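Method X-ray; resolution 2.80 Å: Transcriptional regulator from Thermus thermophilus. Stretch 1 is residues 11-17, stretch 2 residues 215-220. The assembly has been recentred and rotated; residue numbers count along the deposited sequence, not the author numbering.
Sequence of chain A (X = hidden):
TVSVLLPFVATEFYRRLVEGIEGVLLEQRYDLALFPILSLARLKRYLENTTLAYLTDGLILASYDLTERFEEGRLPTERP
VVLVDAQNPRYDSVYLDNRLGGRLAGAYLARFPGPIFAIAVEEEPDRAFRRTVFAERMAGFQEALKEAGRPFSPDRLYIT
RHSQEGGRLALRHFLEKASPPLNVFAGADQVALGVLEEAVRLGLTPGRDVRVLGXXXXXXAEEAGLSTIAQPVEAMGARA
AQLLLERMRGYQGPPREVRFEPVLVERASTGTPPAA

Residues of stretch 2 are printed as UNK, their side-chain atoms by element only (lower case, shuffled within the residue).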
# COMPACT_ATOMS: atom_id res chain seq x y z
N THR A 11 5.22 5.80 2.77
CA THR A 11 4.95 6.55 1.55
C THR A 11 6.07 7.58 1.39
O THR A 11 6.89 7.74 2.30
CB THR A 11 3.61 7.29 1.65
OG1 THR A 11 3.56 8.01 2.89
CG2 THR A 11 2.46 6.31 1.59
N GLU A 12 6.11 8.27 0.26
CA GLU A 12 7.16 9.26 0.04
C GLU A 12 7.06 10.40 1.05
O GLU A 12 8.05 11.06 1.36
CB GLU A 12 7.07 9.81 -1.39
CG GLU A 12 8.01 10.97 -1.67
CD GLU A 12 9.47 10.56 -1.73
OE1 GLU A 12 9.85 9.60 -1.02
OE2 GLU A 12 10.24 11.20 -2.47
N PHE A 13 5.86 10.61 1.57
CA PHE A 13 5.60 11.67 2.54
C PHE A 13 6.36 11.41 3.83
O PHE A 13 6.79 12.35 4.51
CB PHE A 13 4.11 11.77 2.83
CG PHE A 13 3.75 12.81 3.87
CD1 PHE A 13 3.76 14.16 3.56
CD2 PHE A 13 3.39 12.42 5.16
CE1 PHE A 13 3.41 15.11 4.52
CE2 PHE A 13 3.04 13.37 6.12
CZ PHE A 13 3.05 14.72 5.80
N TYR A 14 6.51 10.14 4.18
CA TYR A 14 7.21 9.80 5.39
C TYR A 14 8.70 9.73 5.14
O TYR A 14 9.50 9.95 6.05
CB TYR A 14 6.66 8.50 5.96
CG TYR A 14 5.21 8.68 6.36
CD1 TYR A 14 4.87 9.42 7.49
CD2 TYR A 14 4.19 8.25 5.52
CE1 TYR A 14 3.55 9.74 7.77
CE2 TYR A 14 2.86 8.56 5.78
CZ TYR A 14 2.54 9.31 6.91
OH TYR A 14 1.23 9.67 7.13
N ARG A 15 9.10 9.44 3.91
CA ARG A 15 10.52 9.38 3.63
C ARG A 15 11.05 10.80 3.81
O ARG A 15 12.03 11.02 4.51
CB ARG A 15 10.81 8.91 2.20
CG ARG A 15 12.30 8.75 1.93
CD ARG A 15 12.65 8.63 0.45
NE ARG A 15 12.46 9.88 -0.27
CZ ARG A 15 13.13 11.00 -0.03
NH1 ARG A 15 14.04 11.04 0.93
NH2 ARG A 15 12.87 12.09 -0.74
N ARG A 16 10.37 11.76 3.18
CA ARG A 16 10.77 13.16 3.25
C ARG A 16 10.68 13.71 4.67
O ARG A 16 11.49 14.54 5.06
CB ARG A 16 9.88 14.02 2.35
CG ARG A 16 9.88 13.62 0.89
CD ARG A 16 8.79 14.37 0.15
NE ARG A 16 9.01 15.81 0.21
CZ ARG A 16 8.10 16.73 -0.12
NH1 ARG A 16 6.90 16.35 -0.54
NH2 ARG A 16 8.40 18.01 -0.03
N LEU A 17 9.69 13.23 5.42
CA LEU A 17 9.48 13.68 6.79
C LEU A 17 10.66 13.29 7.67
O LEU A 17 11.15 14.10 8.45
CB LEU A 17 8.20 13.04 7.35
CG LEU A 17 7.50 13.81 8.47
CD1 LEU A 17 6.98 15.13 7.92
CD2 LEU A 17 6.35 12.99 9.02
N UNK A 215 -0.95 17.24 -5.20
CA UNK A 215 -0.81 17.79 -3.86
C UNK A 215 0.42 17.05 -3.33
O UNK A 215 0.66 15.92 -3.73
c UNK A 215 -2.24 18.57 -1.93
c UNK A 215 -1.56 19.29 0.28
c UNK A 215 -2.11 17.64 -3.08
c UNK A 215 -3.13 19.64 -1.98
c UNK A 215 -3.25 20.53 -0.91
c UNK A 215 -1.45 18.40 -0.79
c UNK A 215 -2.46 20.35 0.22
N UNK A 216 1.17 17.69 -2.45
CA UNK A 216 2.39 17.15 -1.83
C UNK A 216 3.78 17.51 -2.35
O UNK A 216 4.78 17.16 -1.75
o UNK A 216 1.35 15.25 -0.03
o UNK A 216 1.59 13.58 -1.42
c UNK A 216 2.56 15.64 -2.09
c UNK A 216 1.77 14.77 -1.11
N UNK A 217 3.84 18.21 -3.48
CA UNK A 217 5.13 18.62 -3.99
C UNK A 217 6.32 17.66 -3.91
O UNK A 217 7.45 18.08 -3.66
N UNK A 218 6.05 16.37 -4.04
CA UNK A 218 7.11 15.37 -3.98
C UNK A 218 8.21 15.57 -4.99
O UNK A 218 7.99 16.13 -6.06
n UNK A 218 4.36 12.52 -1.60
c UNK A 218 6.54 13.96 -4.17
c UNK A 218 5.25 13.17 -0.88
c UNK A 218 5.76 13.47 -3.00
n UNK A 218 6.11 13.75 -1.70
c UNK A 218 4.65 12.69 -2.93
N UNK A 219 9.43 15.11 -4.67
CA UNK A 219 10.57 15.25 -5.58
C UNK A 219 10.28 14.70 -6.98
O UNK A 219 10.63 15.31 -7.98
c UNK A 219 11.67 14.47 -4.86
c UNK A 219 11.36 14.72 -3.42
c UNK A 219 9.86 14.54 -3.37
N UNK A 220 9.63 13.54 -7.04
CA UNK A 220 9.35 12.95 -8.34
C UNK A 220 8.44 13.80 -9.21
O UNK A 220 8.26 13.53 -10.39
c UNK A 220 8.77 11.54 -8.16
c UNK A 220 6.29 11.93 -8.38
c UNK A 220 5.82 10.86 -5.86
c UNK A 220 4.98 11.82 -7.90
c UNK A 220 4.75 11.28 -6.64
c UNK A 220 7.12 10.97 -6.35
c UNK A 220 7.37 11.50 -7.61
O HOH W 1 3.61 10.23 -0.08

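Position 215 has seven side-chain carbons, one followed by a ring of six. No oxygen closes the far end of the ring, so this is not tyrosine. It makes no contact with stretch 1. The residue is phenylalanine, F215.

Position 216 has two side-chain carbons, and the second carries two oxygens. Its CA-to-CB bond points sideways to stretch 1, but the end of the side chain comes nearer, and one oxygen lies 4.5 Å from CD1 of F13. NH1 of R16 donates a hydrogen bond to the backbone O of position 216, at 2.6 Å. The residue is aspartate, D216; the oxygen near F13 is OD1, which is hydrogen-bonded elsewhere in the structure.

Position 217 has no side-chain atoms. Its phi is 39°, and a positive phi by itself favours glycine. Its backbone O lies 3.6 Å from NH1 of R16, over one face of the guanidinium. The residue is glycine, G217.

Position 218 has one carbon leading to a five-membered ring of three carbons and two nitrogens. One ring nitrogen accepts a hydrogen bond from NH1 of R16 at 3.0 Å. CG of E12 sits over the ring face, 3.5 Å from the centroid, in a CH-pi contact. An imidazole fits, and the residue is histidine, H218. The nitrogen facing R16 is ND1. As an acceptor there, it carries no proton.

Position 219 has three side-chain carbons that close a ring onto the backbone N. The ring touches E12, R15 and R16. The residue is proline, P219. Its CD lies 3.5 Å from OE2 of E12 and 3.7 Å from CD of R16.

Position 220 has one carbon and a ring of six carbons. Its nearest ring carbon is 4.7 Å from CG of E12, beyond contact range. The residue is phenylalanine, F220.

The contact centres on R16, whose side chain reaches from the helix to the loop. Its NH1 bonds both the backbone O of D216 and ND1 of H218, holding the loop at two points. E12 packs its CG on the H218 ring, while its carboxylate forms a salt bridge with R15, with NE of R15 2.7 Å from OE1 of E12. Water 1 adds a bridge at the start of the helix. It accepts from the backbone N of F13 at 2.8 Å and is hydrogen-bonded to NE2 of H218, also at 2.8 Å. Both ring nitrogens of H218 are therefore engaged.

Stretch 2, residues 215-220: FDGHPF
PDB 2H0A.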